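Local atomic coordinates of beta-lactamase domain protein (Burkholderia ambifaria, PDB entry 5I0P), a protein that binds two zinc ions in a metallo-beta-lactamase fold and is probably a metal-dependent hydrolase whose substrate is not established. Residues Y18-T23 / D29-A34; T240-F245 / A251-L256; A255-S260 / A293-R298; R263-A268 / T286-L291; H341-W346 / I361-A366. One frame throughout, in Å; residues are numbered along the deposited sequence.

Overall arrangement
The chain has the layered sandwich of the metallo-beta-lactamase fold, with two zinc ions held by His102, His104, Asp106, His107, His213, Asp232 and His277. Contact 1 stands apart on the edge strand of the seven-stranded sheet, its centre about 44 Å from that of contact 5. The other four form a chain of packing. Contacts 2 and 3 share Ala255 and Leu256 and have centres about 9 Å apart; the side chains of Val242 and Tyr257 each lie about 10 Å from a zinc ion. Contact 4 uses helix 284-308 just before contact 3, Tyr257 OH packing on Leu291 CD1, while contact 5 joins contact 2 through the hydrogen bond from Asn343 ND2 to Ala251 O.

Contact 1. Residues Y18-T23 / D29-A34; sequences YPFADT and DTFEVA
The carbonyl oxygen of Phe20 is gripped twice by Thr23, whose backbone N sits 2.9 Å and OG1 2.8 Å from Phe20 O. The hydroxyl lies in the carbonyl plane, and the backbone bond closes a type II' beta turn that follows directly on a type I turn from Tyr18 to Ala21. This double turn rests against strand 31-34, an outermost strand of the seven-stranded sheet. By holding both ends of the turn, the two bonds present Phe20 and Thr23 to the strand side by side. The rings of Phe20 and Phe31 then meet as a T-shaped pair, with centroids 5.2 Å apart and planes at 73°. Phe31 supplies the edge: its CE1 comes down near the rim of the Phe20 ring, 3.5 Å from CD1, while Pro19 CB lies over the opposite face. With CG swung away from its own nitrogen (chi1 -178°), Phe31 reaches out between the two residues of the turn. The far edge of Phe20 runs into the corner at Val33, where a classic beta bulge with Ala34 breaks the strand; CZ is 3.3 Å from Val33 O, and CE2 touches CG1 of the same valine. Beyond the segments, Phe20 also rests on Pro280. Thr23 CG2 completes the arrangement with a CH-pi contact, 3.6 Å from the Phe31 centroid and only 7° off the ring normal.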
# COMPACT_ATOMS: atom_id res chain seq x y z
N TYR A 18 -15.21 8.20 11.93
CA TYR A 18 -15.36 8.49 10.51
C TYR A 18 -15.97 9.85 10.36
O TYR A 18 -17.21 9.97 10.38
CB TYR A 18 -16.22 7.44 9.82
CG TYR A 18 -15.54 6.10 9.80
CD1 TYR A 18 -14.44 5.89 8.98
CD2 TYR A 18 -15.98 5.06 10.59
CE1 TYR A 18 -13.79 4.68 8.96
CE2 TYR A 18 -15.35 3.85 10.58
CZ TYR A 18 -14.25 3.67 9.76
OH TYR A 18 -13.61 2.47 9.72
N PRO A 19 -15.18 10.89 10.10
CA PRO A 19 -15.74 12.26 10.02
C PRO A 19 -16.80 12.44 8.96
O PRO A 19 -17.56 13.41 9.05
CB PRO A 19 -14.52 13.13 9.72
CG PRO A 19 -13.51 12.16 9.11
CD PRO A 19 -13.74 10.86 9.80
N PHE A 20 -16.88 11.59 7.93
CA PHE A 20 -17.90 11.77 6.91
C PHE A 20 -18.95 10.67 6.94
O PHE A 20 -19.72 10.55 5.99
CB PHE A 20 -17.25 11.88 5.53
CG PHE A 20 -16.08 12.83 5.49
CD1 PHE A 20 -16.30 14.20 5.58
CD2 PHE A 20 -14.76 12.36 5.46
CE1 PHE A 20 -15.22 15.09 5.58
CE2 PHE A 20 -13.69 13.22 5.45
CZ PHE A 20 -13.90 14.60 5.51
N ALA A 21 -19.00 9.89 8.02
CA ALA A 21 -20.10 8.96 8.29
C ALA A 21 -20.24 8.03 7.08
O ALA A 21 -19.23 7.45 6.66
CB ALA A 21 -21.35 9.76 8.66
N ASP A 22 -21.41 7.92 6.46
CA ASP A 22 -21.61 6.91 5.43
C ASP A 22 -21.16 7.39 4.07
O ASP A 22 -21.29 6.64 3.09
CB ASP A 22 -23.10 6.58 5.32
CG ASP A 22 -23.73 6.31 6.64
OD1 ASP A 22 -24.43 7.22 7.14
OD2 ASP A 22 -23.50 5.20 7.19
N THR A 23 -20.58 8.58 4.01
CA THR A 23 -20.16 9.14 2.74
C THR A 23 -19.15 8.24 2.06
O THR A 23 -18.16 7.82 2.68
CB THR A 23 -19.55 10.51 2.95
OG1 THR A 23 -20.54 11.38 3.49
CG2 THR A 23 -19.02 11.07 1.64
N ASP A 29 -16.93 10.57 -9.55
CA ASP A 29 -17.17 11.80 -8.80
C ASP A 29 -16.08 11.94 -7.75
O ASP A 29 -15.34 11.01 -7.49
CB ASP A 29 -18.56 11.80 -8.13
CG ASP A 29 -19.15 13.21 -7.95
OD1 ASP A 29 -18.40 14.21 -8.02
OD2 ASP A 29 -20.36 13.30 -7.66
N THR A 30 -16.03 13.11 -7.13
CA THR A 30 -15.13 13.39 -6.03
C THR A 30 -15.89 13.79 -4.77
O THR A 30 -17.06 14.19 -4.81
CB THR A 30 -14.19 14.53 -6.38
OG1 THR A 30 -14.94 15.76 -6.47
CG2 THR A 30 -13.50 14.23 -7.69
N PHE A 31 -15.18 13.70 -3.64
CA PHE A 31 -15.69 14.24 -2.39
C PHE A 31 -14.54 14.97 -1.71
O PHE A 31 -13.44 14.41 -1.55
CB PHE A 31 -16.32 13.16 -1.50
CG PHE A 31 -16.89 13.70 -0.22
CD1 PHE A 31 -16.11 13.76 0.93
CD2 PHE A 31 -18.19 14.22 -0.20
CE1 PHE A 31 -16.62 14.28 2.10
CE2 PHE A 31 -18.74 14.75 0.99
CZ PHE A 31 -17.95 14.78 2.14
N GLU A 32 -14.79 16.21 -1.29
CA GLU A 32 -13.76 17.05 -0.70
C GLU A 32 -13.59 16.67 0.77
O GLU A 32 -14.45 16.97 1.60
CB GLU A 32 -14.10 18.53 -0.83
CG GLU A 32 -12.88 19.41 -0.60
CD GLU A 32 -13.16 20.88 -0.69
OE1 GLU A 32 -14.12 21.34 -0.02
OE2 GLU A 32 -12.42 21.59 -1.41
N VAL A 33 -12.48 16.02 1.09
CA VAL A 33 -12.26 15.62 2.48
C VAL A 33 -11.54 16.71 3.26
O VAL A 33 -11.51 16.68 4.50
CB VAL A 33 -11.51 14.28 2.48
CG1 VAL A 33 -12.42 13.21 1.92
CG2 VAL A 33 -10.21 14.40 1.68
N ALA A 34 -10.98 17.69 2.57
CA ALA A 34 -10.24 18.79 3.17
C ALA A 34 -10.03 19.82 2.07
O ALA A 34 -10.08 19.47 0.89
CB ALA A 34 -8.90 18.29 3.77

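Contact 2. Residues T240-F245 / A251-L256; sequences TNVSVF and ANPLAL
Val242, Val244 and Pro253 make most of the apolar contact. CG1 of Val242 comes obliquely onto the proline, 3.6 Å from CB, and also meets Leu254 CB. The valine torsion (chi1 169°) turns this methyl toward the first turn of the helix, while the other branch, CG2, packs on Tyr257. Val244 uses its CG2 instead, placed 3.6 Å from Pro253 CD and crossing the ring at about a right angle. The proline is thus held between two valines of a chain that runs nearly opposite to it, the two directions being 160° apart. Packing against backbone is closer still: Pro253 CG lies 3.2 Å from Ser243 O, and Val242 CG1 is 3.4 Å from Leu254 N. Pro253 opens helix 253-260 of the metallo-beta-lactamase fold, and having no N-H it loses nothing by starting a helix. The polar bonds of this helix start lie within segment 251-256: Asn252 is the N-cap, its OD1 accepting a weak bond from Ala255 N at 3.5 Å, and Leu256 N is bonded to Asn252 O at 3.2 Å. The loop 240-245 in turn serves the metal site as a second shell. Asn241 O accepts from ND1 of the zinc ligand His213, a bond that should help fix that imidazole's rotation and may make it a stronger donor to the metal. Helix 333-347 packs on the same loop, a backbone hydrogen bond joining Val244 and Gly336.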
# COMPACT_ATOMS: atom_id res chain seq x y z
N THR A 240 -2.67 -4.83 6.81
CA THR A 240 -1.78 -4.61 5.68
C THR A 240 -1.08 -5.92 5.32
O THR A 240 -0.57 -6.61 6.21
CB THR A 240 -0.74 -3.54 6.01
OG1 THR A 240 -1.40 -2.29 6.27
CG2 THR A 240 0.26 -3.39 4.90
N ASN A 241 -1.08 -6.28 4.04
CA ASN A 241 -0.39 -7.50 3.65
C ASN A 241 1.11 -7.40 3.90
O ASN A 241 1.75 -6.41 3.55
CB ASN A 241 -0.62 -7.84 2.19
CG ASN A 241 0.17 -9.08 1.80
OD1 ASN A 241 -0.22 -10.19 2.18
ND2 ASN A 241 1.31 -8.90 1.13
N VAL A 242 1.65 -8.47 4.48
CA VAL A 242 3.07 -8.64 4.80
C VAL A 242 3.46 -10.05 4.35
O VAL A 242 2.81 -11.02 4.74
CB VAL A 242 3.35 -8.44 6.30
CG1 VAL A 242 4.70 -8.87 6.63
CG2 VAL A 242 3.19 -6.96 6.66
N SER A 243 4.43 -10.16 3.45
CA SER A 243 4.76 -11.48 2.94
C SER A 243 6.24 -11.65 2.66
O SER A 243 6.97 -10.69 2.40
CB SER A 243 3.96 -11.84 1.69
OG SER A 243 2.65 -12.19 2.05
N VAL A 244 6.66 -12.91 2.71
CA VAL A 244 7.98 -13.35 2.28
C VAL A 244 7.81 -14.04 0.93
O VAL A 244 6.83 -14.77 0.72
CB VAL A 244 8.63 -14.28 3.32
CG1 VAL A 244 9.93 -14.80 2.78
CG2 VAL A 244 8.85 -13.54 4.64
N PHE A 245 8.70 -13.73 -0.00
CA PHE A 245 8.68 -14.28 -1.35
C PHE A 245 9.99 -14.96 -1.65
O PHE A 245 10.98 -14.84 -0.91
CB PHE A 245 8.41 -13.17 -2.38
CG PHE A 245 7.20 -12.34 -2.08
CD1 PHE A 245 5.94 -12.78 -2.44
CD2 PHE A 245 7.32 -11.13 -1.41
CE1 PHE A 245 4.82 -12.00 -2.17
CE2 PHE A 245 6.19 -10.34 -1.13
CZ PHE A 245 4.95 -10.79 -1.50
N ALA A 251 13.71 -12.76 4.31
CA ALA A 251 13.27 -11.42 4.69
C ALA A 251 12.50 -11.39 6.02
O ALA A 251 11.95 -12.39 6.48
CB ALA A 251 12.39 -10.80 3.60
N ASN A 252 12.46 -10.21 6.63
CA ASN A 252 11.71 -9.98 7.86
C ASN A 252 10.68 -8.86 7.65
O ASN A 252 10.75 -7.81 8.30
CB ASN A 252 12.65 -9.65 9.01
CG ASN A 252 12.02 -9.92 10.36
OD1 ASN A 252 10.81 -10.20 10.45
ND2 ASN A 252 12.82 -9.82 11.42
N PRO A 253 9.70 -9.05 6.75
CA PRO A 253 8.78 -7.95 6.47
C PRO A 253 7.88 -7.58 7.64
O PRO A 253 7.52 -6.40 7.77
CB PRO A 253 7.97 -8.46 5.26
CG PRO A 253 8.10 -9.94 5.31
CD PRO A 253 9.43 -10.23 5.89
N LEU A 254 7.51 -8.52 8.51
CA LEU A 254 6.61 -8.13 9.60
C LEU A 254 7.34 -7.28 10.62
O LEU A 254 6.78 -6.32 11.16
CB LEU A 254 5.98 -9.37 10.25
CG LEU A 254 4.90 -9.16 11.34
CD1 LEU A 254 3.79 -8.28 10.85
CD2 LEU A 254 4.35 -10.50 11.81
N ALA A 255 8.59 -7.60 10.93
CA ALA A 255 9.32 -6.71 11.82
C ALA A 255 9.49 -5.32 11.19
O ALA A 255 9.30 -4.30 11.86
CB ALA A 255 10.66 -7.32 12.18
N LEU A 256 9.85 -5.25 9.90
CA LEU A 256 9.95 -3.97 9.22
C LEU A 256 8.64 -3.20 9.31
O LEU A 256 8.62 -1.99 9.55
CB LEU A 256 10.35 -4.19 7.75
CG LEU A 256 11.78 -4.71 7.57
CD1 LEU A 256 12.14 -5.13 6.13
CD2 LEU A 256 12.69 -3.62 8.06

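Contact 3. Residues A255-S260 / A293-R298; sequences ALYLES and AHHDAR
Different first torsions bring Tyr257 and His295 together: the tyrosine ring is carried away from its own nitrogen (chi1 174°), whereas the histidine ring leans back beside its nitrogen (chi1 -77°). Each then points across the gap between the two helices. The helices pack within the metallo-beta-lactamase fold, the Tyr257 side chain about 5 Å from that of zinc ligand His213. CE2 of Tyr257 lies 4.0 Å from His295 CE1, with the ring planes 71° apart and the approach oblique. Leu258 comes in next to it, its CD2 4.1 Å from His295 ND1. That nitrogen makes a weak bond to Leu291 O one turn back on its own helix, and His294 ND1 lies over the imidazole face, so the ring is steadied from several directions. The polar end of the tyrosine is taken up by Met233 O and Thr240 OG1, in the loop that follows zinc ligand Asp232. Leu254 and His341 also touch the imidazole of His295, which therefore joins helix 284-308 to both helix 253-260 and helix 333-347.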
# COMPACT_ATOMS: atom_id res chain seq x y z
N ALA A 255 8.59 -7.60 10.93
CA ALA A 255 9.32 -6.71 11.82
C ALA A 255 9.49 -5.32 11.19
O ALA A 255 9.30 -4.30 11.86
CB ALA A 255 10.66 -7.32 12.18
N LEU A 256 9.85 -5.25 9.90
CA LEU A 256 9.95 -3.97 9.22
C LEU A 256 8.64 -3.20 9.31
O LEU A 256 8.62 -1.99 9.55
CB LEU A 256 10.35 -4.19 7.75
CG LEU A 256 11.78 -4.71 7.57
CD1 LEU A 256 12.14 -5.13 6.13
CD2 LEU A 256 12.69 -3.62 8.06
N TYR A 257 7.52 -3.91 9.11
CA TYR A 257 6.23 -3.25 9.11
C TYR A 257 5.89 -2.74 10.50
O TYR A 257 5.44 -1.60 10.65
CB TYR A 257 5.16 -4.20 8.60
CG TYR A 257 3.79 -3.60 8.72
CD1 TYR A 257 3.37 -2.58 7.86
CD2 TYR A 257 2.90 -4.06 9.71
CE1 TYR A 257 2.09 -2.04 7.98
CE2 TYR A 257 1.63 -3.52 9.83
CZ TYR A 257 1.23 -2.51 8.97
OH TYR A 257 -0.04 -1.98 9.11
N LEU A 258 6.08 -3.58 11.51
CA LEU A 258 5.80 -3.17 12.88
C LEU A 258 6.70 -2.01 13.28
O LEU A 258 6.31 -1.17 14.09
CB LEU A 258 5.96 -4.37 13.83
CG LEU A 258 4.94 -5.51 13.59
CD1 LEU A 258 5.20 -6.70 14.50
CD2 LEU A 258 3.49 -5.05 13.69
N GLU A 259 7.92 -1.97 12.77
CA GLU A 259 8.77 -0.83 13.07
C GLU A 259 8.29 0.41 12.31
O GLU A 259 8.22 1.50 12.89
CB GLU A 259 10.20 -1.16 12.75
CG GLU A 259 11.21 -0.07 13.00
CD GLU A 259 12.58 -0.45 12.45
OE1 GLU A 259 13.60 -0.05 13.06
OE2 GLU A 259 12.65 -1.18 11.42
N SER A 260 7.92 0.26 11.04
CA SER A 260 7.41 1.41 10.30
C SER A 260 6.16 2.03 10.96
O SER A 260 5.95 3.25 10.87
CB SER A 260 7.07 0.96 8.88
OG SER A 260 8.22 0.53 8.20
N ALA A 293 -1.82 -5.41 18.27
CA ALA A 293 -2.43 -6.52 19.02
C ALA A 293 -2.77 -7.68 18.11
O ALA A 293 -2.48 -8.84 18.44
CB ALA A 293 -3.69 -6.05 19.72
N HIS A 294 -3.32 -7.39 16.93
CA HIS A 294 -3.67 -8.45 15.99
C HIS A 294 -2.44 -9.27 15.61
O HIS A 294 -2.45 -10.51 15.70
CB HIS A 294 -4.33 -7.82 14.79
CG HIS A 294 -4.28 -8.66 13.56
ND1 HIS A 294 -3.31 -8.50 12.59
CD2 HIS A 294 -5.11 -9.63 13.11
CE1 HIS A 294 -3.53 -9.35 11.61
NE2 HIS A 294 -4.62 -10.05 11.90
N HIS A 295 -1.37 -8.60 15.20
CA HIS A 295 -0.17 -9.33 14.80
C HIS A 295 0.45 -10.06 15.99
O HIS A 295 1.06 -11.12 15.81
CB HIS A 295 0.85 -8.40 14.12
CG HIS A 295 0.49 -8.08 12.71
ND1 HIS A 295 0.12 -6.82 12.29
CD2 HIS A 295 0.38 -8.88 11.63
CE1 HIS A 295 -0.19 -6.85 11.01
NE2 HIS A 295 -0.03 -8.09 10.58
N ASP A 296 0.30 -9.52 17.20
CA ASP A 296 0.78 -10.24 18.37
C ASP A 296 0.02 -11.53 18.58
O ASP A 296 0.62 -12.57 18.84
CB ASP A 296 0.73 -9.35 19.60
CG ASP A 296 1.95 -8.43 19.69
OD1 ASP A 296 2.96 -8.72 18.99
OD2 ASP A 296 1.91 -7.40 20.41
N ALA A 297 -1.29 -11.49 18.38
CA ALA A 297 -2.09 -12.70 18.48
C ALA A 297 -1.70 -13.69 17.39
O ALA A 297 -1.62 -14.89 17.65
CB ALA A 297 -3.57 -12.36 18.39
N ARG A 298 -1.48 -13.21 16.17
CA ARG A 298 -1.05 -14.11 15.09
C ARG A 298 0.28 -14.78 15.42
O ARG A 298 0.42 -16.01 15.31
CB ARG A 298 -0.97 -13.32 13.78
CG ARG A 298 -1.96 -13.75 12.69
CD ARG A 298 -3.40 -13.35 13.01
NE ARG A 298 -4.05 -14.18 14.04
CZ ARG A 298 -4.87 -13.71 15.00
NH1 ARG A 298 -5.14 -12.40 15.06
NH2 ARG A 298 -5.43 -14.54 15.88

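Contact 4. Residues R263-A268 / T286-L291; sequences RYETMA and TRIAQL
Helix 284-308, the long helix that follows the last strand of the six-stranded sheet, is joined to the short helix 262-265 chiefly by Ile288, which touches both Tyr264 and Glu265. Its CD1 arrives at the edge of the tyrosine, near the ring plane, and lies 3.7 Å from Tyr264 CB. The other branch, CG2, meets the aliphatic part of Glu265, 3.6 Å from CG, the two side chains crossing at a slant. These helices lie on the outer face of the metallo-beta-lactamase sandwich; from there the Tyr264 ring drops onto the sheet, touching Val208, Ala219 and Leu228 on three adjacent strands, while Arg263 CB lies over one face. Glu265, extended beyond CG, passes across the isoleucine, whose CG2 lies 3.7 Å from Glu265 OE2, and that oxygen forms a salt bridge with Arg292 NE, one turn farther along the long helix.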
# COMPACT_ATOMS: atom_id res chain seq x y z
N ARG A 263 6.15 5.40 12.95
CA ARG A 263 6.10 6.71 12.31
C ARG A 263 4.74 7.40 12.43
O ARG A 263 4.65 8.64 12.48
CB ARG A 263 6.47 6.55 10.84
CG ARG A 263 7.87 6.03 10.58
CD ARG A 263 8.96 6.94 11.17
NE ARG A 263 8.88 8.38 10.82
CZ ARG A 263 9.30 8.93 9.67
NH1 ARG A 263 9.81 8.19 8.70
NH2 ARG A 263 9.20 10.24 9.49
N TYR A 264 3.65 6.64 12.47
CA TYR A 264 2.34 7.27 12.57
C TYR A 264 1.86 7.32 14.00
O TYR A 264 1.11 8.24 14.34
CB TYR A 264 1.34 6.51 11.69
CG TYR A 264 1.99 6.04 10.42
CD1 TYR A 264 2.20 6.92 9.37
CD2 TYR A 264 2.42 4.73 10.28
CE1 TYR A 264 2.84 6.50 8.20
CE2 TYR A 264 3.03 4.31 9.14
CZ TYR A 264 3.26 5.19 8.10
OH TYR A 264 3.90 4.77 6.94
N GLU A 265 2.34 6.41 14.86
CA GLU A 265 1.98 6.41 16.28
C GLU A 265 2.27 7.75 16.94
O GLU A 265 1.53 8.18 17.83
CB GLU A 265 2.75 5.31 17.02
CG GLU A 265 2.00 4.02 17.30
CD GLU A 265 2.94 2.88 17.74
OE1 GLU A 265 4.12 2.86 17.31
OE2 GLU A 265 2.50 2.00 18.51
N THR A 266 3.35 8.42 16.54
CA THR A 266 3.71 9.65 17.24
C THR A 266 3.04 10.89 16.67
O THR A 266 3.17 11.96 17.26
CB THR A 266 5.24 9.89 17.22
OG1 THR A 266 5.74 9.76 15.88
CG2 THR A 266 5.96 8.92 18.17
N MET A 267 2.35 10.76 15.54
CA MET A 267 1.66 11.88 14.92
C MET A 267 0.46 12.30 15.78
O MET A 267 0.09 11.62 16.74
CB MET A 267 1.20 11.52 13.51
CG MET A 267 2.31 11.26 12.48
SD MET A 267 1.66 10.69 10.89
CE MET A 267 3.15 10.35 9.93
N ALA A 268 -0.12 13.45 15.44
CA ALA A 268 -1.18 14.02 16.27
C ALA A 268 -2.37 13.08 16.37
O ALA A 268 -2.77 12.45 15.38
CB ALA A 268 -1.65 15.35 15.68
N THR A 286 -5.25 4.63 17.78
CA THR A 286 -6.12 3.51 18.13
C THR A 286 -6.03 2.37 17.12
O THR A 286 -5.95 1.20 17.50
CB THR A 286 -7.55 4.01 18.30
OG1 THR A 286 -7.59 4.87 19.44
CG2 THR A 286 -8.48 2.86 18.55
N ARG A 287 -6.02 2.69 15.82
CA ARG A 287 -5.94 1.65 14.81
C ARG A 287 -4.62 0.91 14.89
O ARG A 287 -4.59 -0.33 14.80
CB ARG A 287 -6.09 2.25 13.43
CG ARG A 287 -5.98 1.25 12.30
CD ARG A 287 -6.93 0.06 12.48
NE ARG A 287 -6.85 -0.85 11.34
CZ ARG A 287 -7.24 -2.12 11.37
NH1 ARG A 287 -7.74 -2.62 12.49
NH2 ARG A 287 -7.15 -2.87 10.28
N ILE A 288 -3.53 1.65 15.10
CA ILE A 288 -2.24 0.99 15.16
C ILE A 288 -2.16 0.09 16.38
O ILE A 288 -1.53 -0.98 16.33
CB ILE A 288 -1.11 2.04 15.13
CG1 ILE A 288 -0.93 2.55 13.70
CG2 ILE A 288 0.21 1.43 15.61
CD1 ILE A 288 -0.38 3.92 13.64
N ALA A 289 -2.80 0.49 17.47
CA ALA A 289 -2.84 -0.37 18.64
C ALA A 289 -3.54 -1.68 18.31
O ALA A 289 -3.10 -2.76 18.73
CB ALA A 289 -3.50 0.37 19.79
N GLN A 290 -4.58 -1.60 17.48
CA GLN A 290 -5.30 -2.80 17.04
C GLN A 290 -4.43 -3.66 16.13
O GLN A 290 -4.43 -4.90 16.23
CB GLN A 290 -6.57 -2.38 16.31
CG GLN A 290 -7.50 -1.63 17.18
CD GLN A 290 -8.70 -1.06 16.44
OE1 GLN A 290 -8.84 -1.24 15.23
NE2 GLN A 290 -9.54 -0.34 17.16
N LEU A 291 -3.72 -3.04 15.20
CA LEU A 291 -2.88 -3.82 14.31
C LEU A 291 -1.76 -4.50 15.09
O LEU A 291 -1.48 -5.69 14.89
CB LEU A 291 -2.33 -2.89 13.23
CG LEU A 291 -3.40 -2.27 12.33
CD1 LEU A 291 -2.77 -1.12 11.57
CD2 LEU A 291 -3.95 -3.26 11.37

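Contact 5. Residues H341-W346 / I361-A366; sequences HLNLLW and IRYARA
Tyr363 is the hub of this contact, its ring approached over a face by Leu342, at an edge by Trp346 and near its hydroxyl by Asn343. Leu342 CB lies almost directly above the ring, 3.9 Å from the centroid, a CH-pi contact. The leucine then runs on across the same face, so that CD2 reaches Tyr363 CB at 3.8 Å and CD1 nears CD2 of the ring. Trp346 stands at the tyrosine edge with its CB in the ring plane, 3.8 Å from CE1. Because its indole swings away from its own nitrogen (chi1 167°), the five-membered ring turns its face to that edge in an offset edge-to-face pair, centroids 5.8 Å apart and planes at 81°. At the phenol end, Asn343 OD1 comes within 3.0 Å of Tyr363 OH, the amide inclined to the ring. The hydroxyl is bonded to Arg353 NE, and the same arginine makes a cation-pi contact with Trp346; Asn343 ND2 donates to Ala251 O and Pro249 O. A helix followed by a two-stranded hairpin is consistent with a winged-helix-like C-terminal domain. The axes of segments 341-346 and 361-364 lie 54° apart; the strand pairs antiparallel with strand 352-355, and on its other contacts Leu342 packs on Val302 of helix 284-308 and on Ala313 and Ile316 of helix 313-320.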
# COMPACT_ATOMS: atom_id res chain seq x y z
N HIS A 341 5.49 -14.45 9.58
CA HIS A 341 5.43 -14.63 11.04
C HIS A 341 6.52 -15.58 11.51
O HIS A 341 7.14 -15.36 12.56
CB HIS A 341 4.05 -15.12 11.46
CG HIS A 341 2.97 -14.13 11.20
ND1 HIS A 341 2.49 -13.88 9.93
CD2 HIS A 341 2.39 -13.20 12.01
CE1 HIS A 341 1.61 -12.89 9.98
NE2 HIS A 341 1.54 -12.45 11.23
N LEU A 342 6.75 -16.66 10.76
CA LEU A 342 7.82 -17.57 11.13
C LEU A 342 9.18 -16.89 11.08
O LEU A 342 10.00 -17.09 11.98
CB LEU A 342 7.80 -18.79 10.22
CG LEU A 342 6.65 -19.76 10.48
CD1 LEU A 342 6.47 -20.70 9.28
CD2 LEU A 342 6.93 -20.54 11.74
N ASN A 343 9.43 -16.07 10.04
CA ASN A 343 10.75 -15.42 9.91
C ASN A 343 10.98 -14.39 11.01
O ASN A 343 12.12 -14.20 11.45
CB ASN A 343 10.90 -14.75 8.55
CG ASN A 343 11.40 -15.69 7.53
OD1 ASN A 343 11.43 -16.91 7.79
ND2 ASN A 343 11.76 -15.18 6.34
N LEU A 344 9.95 -13.70 11.45
CA LEU A 344 10.15 -12.76 12.53
C LEU A 344 10.62 -13.49 13.78
O LEU A 344 11.61 -13.08 14.42
CB LEU A 344 8.86 -11.97 12.78
CG LEU A 344 8.80 -10.87 13.83
CD1 LEU A 344 7.54 -10.02 13.57
CD2 LEU A 344 8.79 -11.39 15.28
N LEU A 345 9.92 -14.58 14.14
CA LEU A 345 10.29 -15.35 15.32
C LEU A 345 11.66 -15.97 15.13
O LEU A 345 12.50 -15.99 16.04
CB LEU A 345 9.23 -16.44 15.57
CG LEU A 345 7.76 -16.03 15.83
CD1 LEU A 345 6.80 -17.20 15.68
CD2 LEU A 345 7.57 -15.34 17.18
N TRP A 346 11.92 -16.43 13.91
CA TRP A 346 13.21 -17.02 13.64
C TRP A 346 14.31 -15.98 13.78
O TRP A 346 15.28 -16.18 14.51
CB TRP A 346 13.17 -17.66 12.25
CG TRP A 346 14.51 -18.04 11.71
CD1 TRP A 346 15.48 -18.78 12.33
CD2 TRP A 346 15.02 -17.71 10.41
NE1 TRP A 346 16.56 -18.92 11.49
CE2 TRP A 346 16.31 -18.28 10.32
CE3 TRP A 346 14.51 -17.00 9.33
CZ2 TRP A 346 17.11 -18.14 9.17
CZ3 TRP A 346 15.31 -16.85 8.19
CH2 TRP A 346 16.59 -17.43 8.13
N ILE A 361 11.58 -26.91 4.79
CA ILE A 361 12.13 -26.09 5.87
C ILE A 361 11.12 -26.05 6.99
O ILE A 361 9.95 -25.75 6.75
CB ILE A 361 12.47 -24.68 5.37
CG1 ILE A 361 13.60 -24.73 4.35
CG2 ILE A 361 12.84 -23.76 6.53
CD1 ILE A 361 13.82 -23.44 3.65
N ARG A 362 11.55 -26.36 8.20
CA ARG A 362 10.66 -26.35 9.34
C ARG A 362 11.28 -25.53 10.46
O ARG A 362 12.50 -25.40 10.57
CB ARG A 362 10.34 -27.78 9.81
CG ARG A 362 9.57 -28.61 8.79
CD ARG A 362 9.18 -30.01 9.32
NE ARG A 362 8.45 -30.76 8.30
CZ ARG A 362 9.03 -31.44 7.32
NH1 ARG A 362 10.35 -31.51 7.21
NH2 ARG A 362 8.29 -32.05 6.42
N TYR A 363 10.40 -25.00 11.31
CA TYR A 363 10.75 -24.07 12.36
C TYR A 363 10.34 -24.69 13.68
O TYR A 363 9.22 -25.20 13.81
CB TYR A 363 10.03 -22.72 12.15
CG TYR A 363 10.41 -21.97 10.88
CD1 TYR A 363 11.20 -20.81 10.94
CD2 TYR A 363 10.01 -22.42 9.62
CE1 TYR A 363 11.56 -20.09 9.76
CE2 TYR A 363 10.37 -21.73 8.43
CZ TYR A 363 11.15 -20.56 8.52
OH TYR A 363 11.49 -19.85 7.40
N ALA A 364 11.29 -24.72 14.62
CA ALA A 364 11.09 -25.30 15.94
C ALA A 364 11.89 -24.47 16.93
O ALA A 364 12.66 -23.59 16.55
CB ALA A 364 11.46 -26.79 15.99
N ARG A 365 11.62 -24.68 18.22
CA ARG A 365 12.41 -24.04 19.26
C ARG A 365 13.85 -24.57 19.28
O ARG A 365 14.11 -25.72 18.94
CB ARG A 365 11.72 -24.22 20.62
CG ARG A 365 10.41 -23.40 20.74
CD ARG A 365 9.90 -23.35 22.13
NE ARG A 365 9.26 -24.62 22.46
CZ ARG A 365 8.64 -24.89 23.60
NH1 ARG A 365 8.54 -23.96 24.54
NH2 ARG A 365 8.10 -26.10 23.80
N ALA A 366 14.79 -23.70 19.65
CA ALA A 366 16.20 -24.07 19.81
C ALA A 366 16.36 -25.27 20.75
O ALA A 366 15.54 -25.49 21.66
CB ALA A 366 17.03 -22.90 20.33
OXT ALA A 366 17.33 -26.04 20.62